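Local coordinates for transcriptional regulator, LuxR family (Burkholderia thailandensis, PDB 3MQQ), which probably acts as a DNA-binding transcriptional regulator, the chain described being its PAS domain without the LuxR-type helix-turn-helix part, at residues A8-P13 with I24-D29; L50-D55 with D77-R82; P66-H71 with G94-R99. All coordinates share one frame; numbering follows the deposited sequence. Where two conformers were deposited one is given.

From the N terminus, contact 1 comes first: it closes the short loop that carries strand 15-20 and ties helix 5-11 to the outermost strand 23-27 and the start of helix 29-34. It is complete before contact 2 opens, though the two touch where Ile24 CD1 packs on Leu50 CD1 at 4.2 Å. Contacts 2 and 3 cross, their segments alternating along the chain. Residues 50-55, entering helix 54-71, meet the other outermost strand, 74-81; residues 66-71, ending that helix, meet the end of strand 87-96. Together they join the lead-in to helix 54-71 and its C-terminal end to two neighbouring strands of the five-stranded antiparallel PAS sheet. Contacts 1 and 3 also touch the second subunit.

Contact 1: residues A8-P13 with I24-D29; sequences AFHLAP and IEDCND
Asn28 and Phe9 carry the close-packed part of this contact between the end of helix 5-11 and the strand 23-27. Phe9 has CG anti to its backbone N (chi1 179°), which, with the ring turned by chi2, brings its CE2-CZ side onto the backbone of Cys27. CE2 lies 3.4 Å from Cys27 C, and the neighbouring CZ is 3.7 Å from Cys27 CA, while the Cys27 side chain points away from the helix. Asn28 takes the crowded rotamer, CG between backbone N and carbonyl carbon (chi1 64°). Its CB fits 4.0 Å from His10 CA, and its ND2 donates to Phe9 O at 3.0 Å, nearly along the C=O axis of Phe9, the oxygen lying close to the amide plane of Asn28. ND2 also bonds Ile14 O, while OD1 accepts from Leu16 N and caps the next helix at Leu31 N. Four bonds thus fix the rotation of this buried amide, which joins the end of one helix to the start of another.

The outer side is looser. The His10 ring lies over Phe9 CD2 with one face, and its NE2 stays 3.9 Å from Cys27 O, with no hydrogen bond between them. Here a water spans the gap, donating to His10 O at 2.8 Å and accepting from Asp29 N at 2.7 Å.

At the subunit boundary, Asp26 OD2 is hydrogen-bonded to Tyr5 OH of the second subunit, whose ring also meets Phe9, while OD1 takes a weak bond from Cys27 N. Glu25 and Asp26 form a classic beta bulge opposite Leu18. Helix 5-11 therefore sits against outermost strand 23-27 and, through Phe9, the adjoining strand 15-20, with Asn28 as N-cap of helix 29-34.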
loop_
_atom_site.group_PDB
_atom_site.type_symbol
_atom_site.label_atom_id
_atom_site.label_comp_id
_atom_site.label_asym_id
_atom_site.label_seq_id
_atom_site.Cartn_x
_atom_site.Cartn_y
_atom_site.Cartn_z
ATOM N N ALA B 8 -4.979 0.237 11.601
ATOM C CA ALA B 8 -4.087 -0.084 10.480
ATOM C C ALA B 8 -4.253 0.943 9.358
ATOM O O ALA B 8 -3.282 1.467 8.841
ATOM C CB ALA B 8 -4.334 -1.492 9.950
ATOM N N PHE B 9 -5.498 1.236 9.018
ATOM C CA PHE B 9 -5.794 2.217 7.962
ATOM C C PHE B 9 -5.096 3.561 8.276
ATOM O O PHE B 9 -4.423 4.140 7.429
ATOM C CB PHE B 9 -7.306 2.415 7.863
ATOM C CG PHE B 9 -7.730 3.418 6.818
ATOM C CD1 PHE B 9 -7.949 3.011 5.505
ATOM C CD2 PHE B 9 -7.929 4.753 7.154
ATOM C CE1 PHE B 9 -8.371 3.940 4.519
ATOM C CE2 PHE B 9 -8.372 5.688 6.181
ATOM C CZ PHE B 9 -8.585 5.266 4.858
ATOM N N HIS B 10 -5.279 4.045 9.495
ATOM C CA HIS B 10 -4.684 5.328 9.882
ATOM C C HIS B 10 -3.175 5.356 10.104
ATOM O O HIS B 10 -2.559 6.429 9.976
ATOM C CB HIS B 10 -5.469 5.923 11.049
ATOM C CG HIS B 10 -6.800 6.461 10.627
ATOM N ND1 HIS B 10 -7.996 5.896 11.016
ATOM C CD2 HIS B 10 -7.121 7.484 9.799
ATOM C CE1 HIS B 10 -8.996 6.575 10.481
ATOM N NE2 HIS B 10 -8.492 7.542 9.739
ATOM N N LEU B 11 -2.594 4.202 10.419
ATOM C CA LEU B 11 -1.152 4.058 10.701
ATOM C C LEU B 11 -0.346 3.797 9.428
ATOM O O LEU B 11 0.882 3.975 9.429
ATOM C CB LEU B 11 -0.912 2.878 11.662
ATOM C CG LEU B 11 0.491 2.574 12.215
ATOM C CD1 LEU B 11 0.949 3.719 13.126
ATOM C CD2 LEU B 11 0.511 1.243 12.961
ATOM N N ALA B 12 -1.024 3.339 8.367
ATOM C CA ALA B 12 -0.337 2.830 7.168
ATOM C C ALA B 12 0.660 3.811 6.604
ATOM O O ALA B 12 0.383 4.981 6.520
ATOM C CB ALA B 12 -1.355 2.434 6.078
ATOM N N PRO B 13 1.836 3.319 6.180
ATOM C CA PRO B 13 2.937 4.146 5.714
ATOM C C PRO B 13 2.754 4.637 4.288
ATOM O O PRO B 13 3.677 5.255 3.717
ATOM C CB PRO B 13 4.133 3.187 5.765
ATOM C CG PRO B 13 3.547 1.838 5.640
ATOM C CD PRO B 13 2.181 1.895 6.266
ATOM N N ILE B 24 -13.133 11.165 -2.561
ATOM C CA ILE B 24 -12.491 10.603 -1.375
ATOM C C ILE B 24 -13.496 10.611 -0.214
ATOM O O ILE B 24 -13.871 11.678 0.256
ATOM C CB ILE B 24 -11.300 11.452 -0.957
ATOM C CG1 ILE B 24 -10.208 11.458 -2.054
ATOM C CG2 ILE B 24 -10.775 11.009 0.413
ATOM C CD1 ILE B 24 -9.051 12.449 -1.723
ATOM N N GLU B 25 -13.941 9.434 0.233
ATOM C CA GLU B 25 -14.877 9.357 1.359
ATOM C C GLU B 25 -14.143 9.253 2.697
ATOM O O GLU B 25 -14.638 9.726 3.733
ATOM C CB GLU B 25 -15.863 8.203 1.179
ATOM C CG GLU B 25 -16.575 8.223 -0.155
ATOM C CD GLU B 25 -17.707 9.227 -0.193
ATOM O OE1 GLU B 25 -18.864 8.802 -0.041
ATOM O OE2 GLU B 25 -17.444 10.433 -0.364
ATOM N N ASP B 26 -12.952 8.648 2.669
ATOM C CA ASP B 26 -12.113 8.589 3.857
ATOM C C ASP B 26 -10.684 8.463 3.391
ATOM O O ASP B 26 -10.436 7.986 2.288
ATOM C CB ASP B 26 -12.519 7.422 4.768
ATOM C CG ASP B 26 -11.965 7.541 6.178
ATOM O OD1 ASP B 26 -11.359 8.577 6.550
ATOM O OD2 ASP B 26 -12.160 6.581 6.954
ATOM N N CYS B 27 -9.753 8.929 4.219
ATOM C CA CYS B 27 -8.350 8.805 3.879
ATOM C C CYS B 27 -7.537 8.851 5.160
ATOM O O CYS B 27 -8.037 9.183 6.253
ATOM C CB CYS B 27 -7.881 9.905 2.877
ATOM S SG CYS B 27 -7.711 11.593 3.597
ATOM N N ASN B 28 -6.274 8.501 5.030
ATOM C CA ASN B 28 -5.391 8.545 6.176
ATOM C C ASN B 28 -4.457 9.762 6.186
ATOM O O ASN B 28 -4.410 10.554 5.202
ATOM C CB ASN B 28 -4.610 7.209 6.342
ATOM C CG ASN B 28 -3.674 6.899 5.187
ATOM O OD1 ASN B 28 -3.479 7.696 4.262
ATOM N ND2 ASN B 28 -3.068 5.715 5.253
ATOM N N ASP B 29 -3.708 9.881 7.288
ATOM C CA ASP B 29 -2.775 11.005 7.476
ATOM C C ASP B 29 -1.663 10.976 6.420
ATOM O O ASP B 29 -1.199 12.023 5.995
ATOM C CB ASP B 29 -2.202 11.057 8.906
ATOM C CG ASP B 29 -3.108 11.796 9.887
ATOM O OD1 ASP B 29 -4.108 12.423 9.467
ATOM O OD2 ASP B 29 -2.807 11.797 11.096
HETATM O O HOH W 1 -4.282 8.624 9.599
#

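Contact 2: residues L50-D55 with D77-R82; sequences LYPSSD and DRIMKR. With EOH (ethanol), chain H.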
loop_
_atom_site.group_PDB
_atom_site.type_symbol
_atom_site.label_atom_id
_atom_site.label_comp_id
_atom_site.label_asym_id
_atom_site.label_seq_id
_atom_site.Cartn_x
_atom_site.Cartn_y
_atom_site.Cartn_z
ATOM N N LEU B 50 -6.377 16.404 -7.309
ATOM C CA LEU B 50 -5.083 15.805 -7.040
ATOM C C LEU B 50 -4.334 15.646 -8.352
ATOM O O LEU B 50 -3.162 15.367 -8.350
ATOM C CB LEU B 50 -5.226 14.444 -6.355
ATOM C CG LEU B 50 -6.046 14.327 -5.067
ATOM C CD1 LEU B 50 -6.174 12.848 -4.687
ATOM C CD2 LEU B 50 -5.466 15.147 -3.924
ATOM N N TYR B 51 -5.037 15.796 -9.477
ATOM C CA TYR B 51 -4.417 15.689 -10.798
ATOM C C TYR B 51 -3.840 17.027 -11.260
ATOM O O TYR B 51 -4.278 18.091 -10.800
ATOM C CB TYR B 51 -5.440 15.162 -11.828
ATOM C CG TYR B 51 -5.734 13.683 -11.709
ATOM C CD1 TYR B 51 -4.956 12.738 -12.398
ATOM C CD2 TYR B 51 -6.762 13.212 -10.872
ATOM C CE1 TYR B 51 -5.203 11.352 -12.298
ATOM C CE2 TYR B 51 -7.015 11.828 -10.766
ATOM C CZ TYR B 51 -6.227 10.912 -11.464
ATOM O OH TYR B 51 -6.476 9.567 -11.350
ATOM N N PRO B 52 -2.869 16.989 -12.188
ATOM C CA PRO B 52 -2.257 18.217 -12.682
ATOM C C PRO B 52 -3.292 19.122 -13.327
ATOM O O PRO B 52 -3.144 20.343 -13.314
ATOM C CB PRO B 52 -1.274 17.714 -13.733
ATOM C CG PRO B 52 -0.913 16.316 -13.249
ATOM C CD PRO B 52 -2.236 15.787 -12.761
ATOM N N SER B 53 -4.310 18.521 -13.918
ATOM C CA SER B 53 -5.372 19.291 -14.566
ATOM C C SER B 53 -6.644 18.449 -14.692
ATOM O O SER B 53 -6.612 17.217 -14.514
ATOM C CB SER B 53 -4.902 19.709 -15.965
ATOM O OG SER B 53 -4.775 18.561 -16.802
ATOM N N SER B 54 -7.751 19.119 -15.002
ATOM C CA SER B 54 -9.028 18.466 -15.291
ATOM C C SER B 54 -8.895 17.462 -16.439
ATOM O O SER B 54 -9.459 16.368 -16.388
ATOM C CB SER B 54 -10.086 19.524 -15.643
ATOM O OG SER B 54 -11.291 18.910 -16.055
ATOM N N ASP B 55 -8.147 17.845 -17.480
ATOM C CA ASP B 55 -7.942 16.967 -18.637
ATOM C C ASP B 55 -7.241 15.667 -18.246
ATOM O O ASP B 55 -7.560 14.589 -18.774
ATOM C CB ASP B 55 -7.157 17.688 -19.751
ATOM C CG ASP B 55 -8.017 18.690 -20.522
ATOM O OD1 ASP B 55 -9.252 18.715 -20.303
ATOM O OD2 ASP B 55 -7.461 19.461 -21.343
ATOM N N ASP B 77 2.023 4.381 -12.465
ATOM C CA ASP B 77 2.717 5.560 -11.923
ATOM C C ASP B 77 2.208 6.737 -12.716
ATOM O O ASP B 77 2.081 6.634 -13.944
ATOM C CB ASP B 77 4.216 5.419 -12.182
ATOM C CG ASP B 77 4.792 4.210 -11.511
ATOM O OD1 ASP B 77 4.495 4.001 -10.317
ATOM O OD2 ASP B 77 5.512 3.448 -12.190
ATOM N N ARG B 78 1.930 7.848 -12.038
ATOM C CA ARG B 78 1.583 9.064 -12.763
ATOM C C ARG B 78 1.998 10.303 -12.033
ATOM O O ARG B 78 2.310 10.276 -10.853
ATOM C CB ARG B 78 0.089 9.134 -13.075
ATOM C CG ARG B 78 -0.762 9.726 -11.957
ATOM C CD ARG B 78 -0.909 8.740 -10.805
ATOM N NE ARG B 78 -1.797 7.654 -11.178
ATOM C CZ ARG B 78 -3.121 7.685 -11.056
ATOM N NH1 ARG B 78 -3.738 8.752 -10.562
ATOM N NH2 ARG B 78 -3.829 6.650 -11.437
ATOM N N ILE B 79 1.931 11.419 -12.751
ATOM C CA ILE B 79 2.220 12.703 -12.155
ATOM C C ILE B 79 0.939 13.256 -11.524
ATOM O O ILE B 79 -0.127 13.274 -12.170
ATOM C CB ILE B 79 2.764 13.670 -13.227
ATOM C CG1 ILE B 79 4.158 13.193 -13.655
ATOM C CG2 ILE B 79 2.770 15.114 -12.706
ATOM C CD1 ILE B 79 4.649 13.787 -14.979
HETATM N N MSE B 80 1.054 13.644 -10.253
HETATM C CA MSE B 80 -0.029 14.257 -9.513
HETATM C C MSE B 80 0.396 15.621 -8.991
HETATM O O MSE B 80 1.535 16.027 -9.195
HETATM C CB MSE B 80 -0.481 13.314 -8.378
HETATM C CG MSE B 80 -0.899 11.935 -8.931
HETATM SE SE MSE B 80 -2.525 12.003 -9.980
HETATM C CE MSE B 80 -3.816 11.844 -8.535
ATOM N N LYS B 81 -0.540 16.307 -8.348
ATOM C CA LYS B 81 -0.380 17.690 -7.908
ATOM C C LYS B 81 -0.637 17.864 -6.404
ATOM O O LYS B 81 -1.756 17.658 -5.921
ATOM C CB LYS B 81 -1.335 18.592 -8.705
ATOM C CG LYS B 81 -1.087 20.082 -8.489
ATOM C CD LYS B 81 -1.984 20.911 -9.397
ATOM C CE LYS B 81 -3.421 20.882 -8.906
ATOM N NZ LYS B 81 -3.422 21.016 -7.433
ATOM N N ARG B 82 0.385 18.308 -5.671
ATOM C CA ARG B 82 0.217 18.647 -4.250
ATOM C C ARG B 82 -0.598 19.933 -4.077
ATOM O O ARG B 82 -0.672 20.752 -4.994
ATOM C CB ARG B 82 1.585 18.786 -3.551
ATOM C CG ARG B 82 2.559 17.639 -3.809
ATOM C CD ARG B 82 3.833 17.785 -2.970
ATOM N NE ARG B 82 4.988 17.047 -3.486
ATOM C CZ ARG B 82 5.266 15.780 -3.188
ATOM N NH1 ARG B 82 4.448 15.079 -2.390
ATOM N NH2 ARG B 82 6.349 15.212 -3.690
HETATM C C1 EOH H . -9.249 7.951 -9.678
HETATM C C2 EOH H . -10.709 7.740 -9.961
HETATM O O EOH H . -8.729 8.956 -10.494
#
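The selenomethionine Met80, CG anti to its carbonyl carbon (chi1 -57°), can be traced over one face of the Tyr51 ring. Its CB rests 3.4 Å from Leu50 O. CG continues past the same oxygen, and the bends at chi2 and chi3 then fold the chain over the ring. SE comes 3.5 Å from CD1 of Tyr51, a Met-aromatic contact, and CE ends almost on the ring normal, 3.8 Å from the Tyr51 centroid, as a CH-pi contact; the same methyl also packs on Leu50 CB. The segment 50-55 leads into helix 54-71 of the PAS fold, and it meets the outermost strand 74-81 by backbone as well, Lys81 N donating to Leu50 O at 2.8 Å. Beyond the ring, Tyr51 OH accepts from Arg78 NH1 at 3.0 Å, a bent bond (142°) with the hydroxyl tilted from the guanidinium plane. Asp76 OD1 grips the same guanidinium by a salt bridge at NE, helping to fix the direction of NH1. Tyr51 OH also makes a very short bond, 2.5 Å, to the O of ethanol, probably a crystallisation component, which Arg22 NH1 also binds. Pro52 CG packs crosswise on Ile79 CG2 at 3.9 Å.

Contact 3: residues P66-H71 with G94-R99; sequences PVMIAH and GRALDR
One side-chain hydrogen bond spans this contact: Arg99 NH1 donates to Ile69 O at 2.8 Å, approaching in the carbonyl plane but bent (139°). Arg99 leaves its backbone in the crowded position, CG between N and the carbonyl carbon (chi1 74°), then runs extended to NE, so that CD passes 3.3 Å from Ile69 O and the guanidinium meets that oxygen at its edge. A weaker polar contact runs the other way, Ile69 CA-H pointing at Arg99 O, with CA and O 3.5 Å apart.

Van der Waals contact comes from the selenomethionine Met68, its CG anti to the backbone N. Bends at chi2 and chi3 fold it over the strand: CE lies 3.4 Å from Gly94 O, and SE is 3.6 Å from Ala96 N, a buried amide with no hydrogen-bond partner. The apolar pair is Met68 CG with Ala96 CB, 4.2 Å apart.

Arg95 turns instead to Gly72 O and to Glu30 of the second subunit. The axes of helical segment 66-71 and strand segment 94-96 approach to 9.3 Å and cross at -65°. This is helix-on-sheet packing within the PAS domain, the end of helix 54-71 lying on the end of strand 87-96, with Met68 also packing on Tyr74 of the adjacent strand 74-81.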
loop_
_atom_site.group_PDB
_atom_site.type_symbol
_atom_site.label_atom_id
_atom_site.label_comp_id
_atom_site.label_asym_id
_atom_site.label_seq_id
_atom_site.Cartn_x
_atom_site.Cartn_y
_atom_site.Cartn_z
ATOM N N PRO B 66 -11.155 0.420 -18.433
ATOM C CA PRO B 66 -11.053 -0.892 -19.077
ATOM C C PRO B 66 -10.014 -1.830 -18.453
ATOM O O PRO B 66 -10.219 -3.040 -18.447
ATOM C CB PRO B 66 -10.698 -0.552 -20.536
ATOM C CG PRO B 66 -10.069 0.784 -20.471
ATOM C CD PRO B 66 -10.769 1.509 -19.357
ATOM N N VAL B 67 -8.931 -1.280 -17.906
ATOM C CA VAL B 67 -7.964 -2.100 -17.180
ATOM C C VAL B 67 -8.632 -2.681 -15.946
ATOM O O VAL B 67 -8.479 -3.865 -15.662
ATOM C CB VAL B 67 -6.689 -1.301 -16.784
ATOM C CG1 VAL B 67 -5.698 -2.188 -16.015
ATOM C CG2 VAL B 67 -6.023 -0.734 -18.027
HETATM N N MSE B 68 -9.367 -1.839 -15.212
HETATM C CA MSE B 68 -10.006 -2.293 -13.977
HETATM C C MSE B 68 -11.087 -3.336 -14.241
HETATM O O MSE B 68 -11.219 -4.314 -13.492
HETATM C CB MSE B 68 -10.573 -1.107 -13.185
HETATM C CG MSE B 68 -11.263 -1.525 -11.889
HETATM SE SE MSE B 68 -9.986 -1.949 -10.446
HETATM C CE MSE B 68 -9.680 -0.128 -9.808
ATOM N N ILE B 69 -11.869 -3.117 -15.297
ATOM C CA ILE B 69 -12.923 -4.062 -15.661
ATOM C C ILE B 69 -12.294 -5.391 -16.072
ATOM O O ILE B 69 -12.690 -6.441 -15.578
ATOM C CB ILE B 69 -13.816 -3.521 -16.779
ATOM C CG1 ILE B 69 -14.481 -2.218 -16.343
ATOM C CG2 ILE B 69 -14.882 -4.572 -17.173
ATOM C CD1 ILE B 69 -14.886 -1.302 -17.489
ATOM N N ALA B 70 -11.297 -5.320 -16.952
ATOM C CA ALA B 70 -10.664 -6.523 -17.508
ATOM C C ALA B 70 -9.896 -7.348 -16.479
ATOM O O ALA B 70 -9.896 -8.564 -16.541
ATOM C CB ALA B 70 -9.766 -6.164 -18.671
ATOM N N HIS B 71 -9.244 -6.676 -15.531
ATOM C CA HIS B 71 -8.361 -7.363 -14.587
ATOM C C HIS B 71 -8.804 -7.368 -13.120
ATOM O O HIS B 71 -8.295 -8.168 -12.328
ATOM C CB HIS B 71 -6.939 -6.824 -14.705
ATOM C CG HIS B 71 -6.405 -6.859 -16.099
ATOM N ND1 HIS B 71 -5.979 -8.023 -16.703
ATOM C CD2 HIS B 71 -6.238 -5.877 -17.018
ATOM C CE1 HIS B 71 -5.568 -7.756 -17.929
ATOM N NE2 HIS B 71 -5.717 -6.462 -18.148
ATOM N N GLY B 94 -5.407 0.500 -7.207
ATOM C CA GLY B 94 -6.813 0.559 -6.809
ATOM C C GLY B 94 -7.539 -0.736 -7.084
ATOM O O GLY B 94 -7.195 -1.477 -7.993
ATOM N N ARG B 95 -8.495 -1.055 -6.214
ATOM C CA ARG B 95 -9.423 -2.126 -6.519
ATOM C C ARG B 95 -10.837 -1.662 -6.257
ATOM O O ARG B 95 -11.153 -1.213 -5.161
ATOM C CB ARG B 95 -9.130 -3.390 -5.698
ATOM C CG ARG B 95 -10.078 -4.527 -6.118
ATOM C CD ARG B 95 -9.651 -5.862 -5.596
ATOM N NE ARG B 95 -8.715 -6.554 -6.477
ATOM C CZ ARG B 95 -7.596 -7.136 -6.061
ATOM N NH1 ARG B 95 -6.819 -7.779 -6.930
ATOM N NH2 ARG B 95 -7.255 -7.085 -4.772
ATOM N N ALA B 96 -11.696 -1.848 -7.249
ATOM C CA ALA B 96 -13.121 -1.526 -7.125
ATOM C C ALA B 96 -13.821 -2.630 -6.359
ATOM O O ALA B 96 -13.483 -3.810 -6.500
ATOM C CB ALA B 96 -13.746 -1.370 -8.507
ATOM N N LEU B 97 -14.825 -2.250 -5.582
ATOM C CA LEU B 97 -15.658 -3.194 -4.878
ATOM C C LEU B 97 -16.386 -4.128 -5.863
ATOM O O LEU B 97 -16.592 -5.308 -5.568
ATOM C CB LEU B 97 -16.644 -2.449 -3.972
ATOM C CG LEU B 97 -17.519 -3.301 -3.048
ATOM C CD1 LEU B 97 -16.718 -4.065 -1.973
ATOM C CD2 LEU B 97 -18.621 -2.441 -2.423
ATOM N N ASP B 98 -16.754 -3.589 -7.031
ATOM C CA ASP B 98 -17.328 -4.364 -8.141
ATOM C C ASP B 98 -16.570 -3.964 -9.399
ATOM O O ASP B 98 -16.609 -2.791 -9.779
ATOM C CB ASP B 98 -18.816 -4.034 -8.295
ATOM C CG ASP B 98 -19.501 -4.838 -9.413
ATOM O OD1 ASP B 98 -18.832 -5.293 -10.368
ATOM O OD2 ASP B 98 -20.727 -5.026 -9.336
ATOM N N ARG B 99 -15.882 -4.915 -10.039
ATOM C CA ARG B 99 -15.043 -4.579 -11.205
ATOM C C ARG B 99 -15.815 -3.998 -12.382
ATOM O O ARG B 99 -15.262 -3.223 -13.171
ATOM C CB ARG B 99 -14.144 -5.745 -11.647
ATOM C CG ARG B 99 -14.835 -6.873 -12.368
ATOM C CD ARG B 99 -13.823 -7.906 -12.836
ATOM N NE ARG B 99 -14.502 -9.095 -13.342
ATOM C CZ ARG B 99 -14.273 -9.667 -14.521
ATOM N NH1 ARG B 99 -13.360 -9.182 -15.351
ATOM N NH2 ARG B 99 -14.962 -10.736 -14.864
#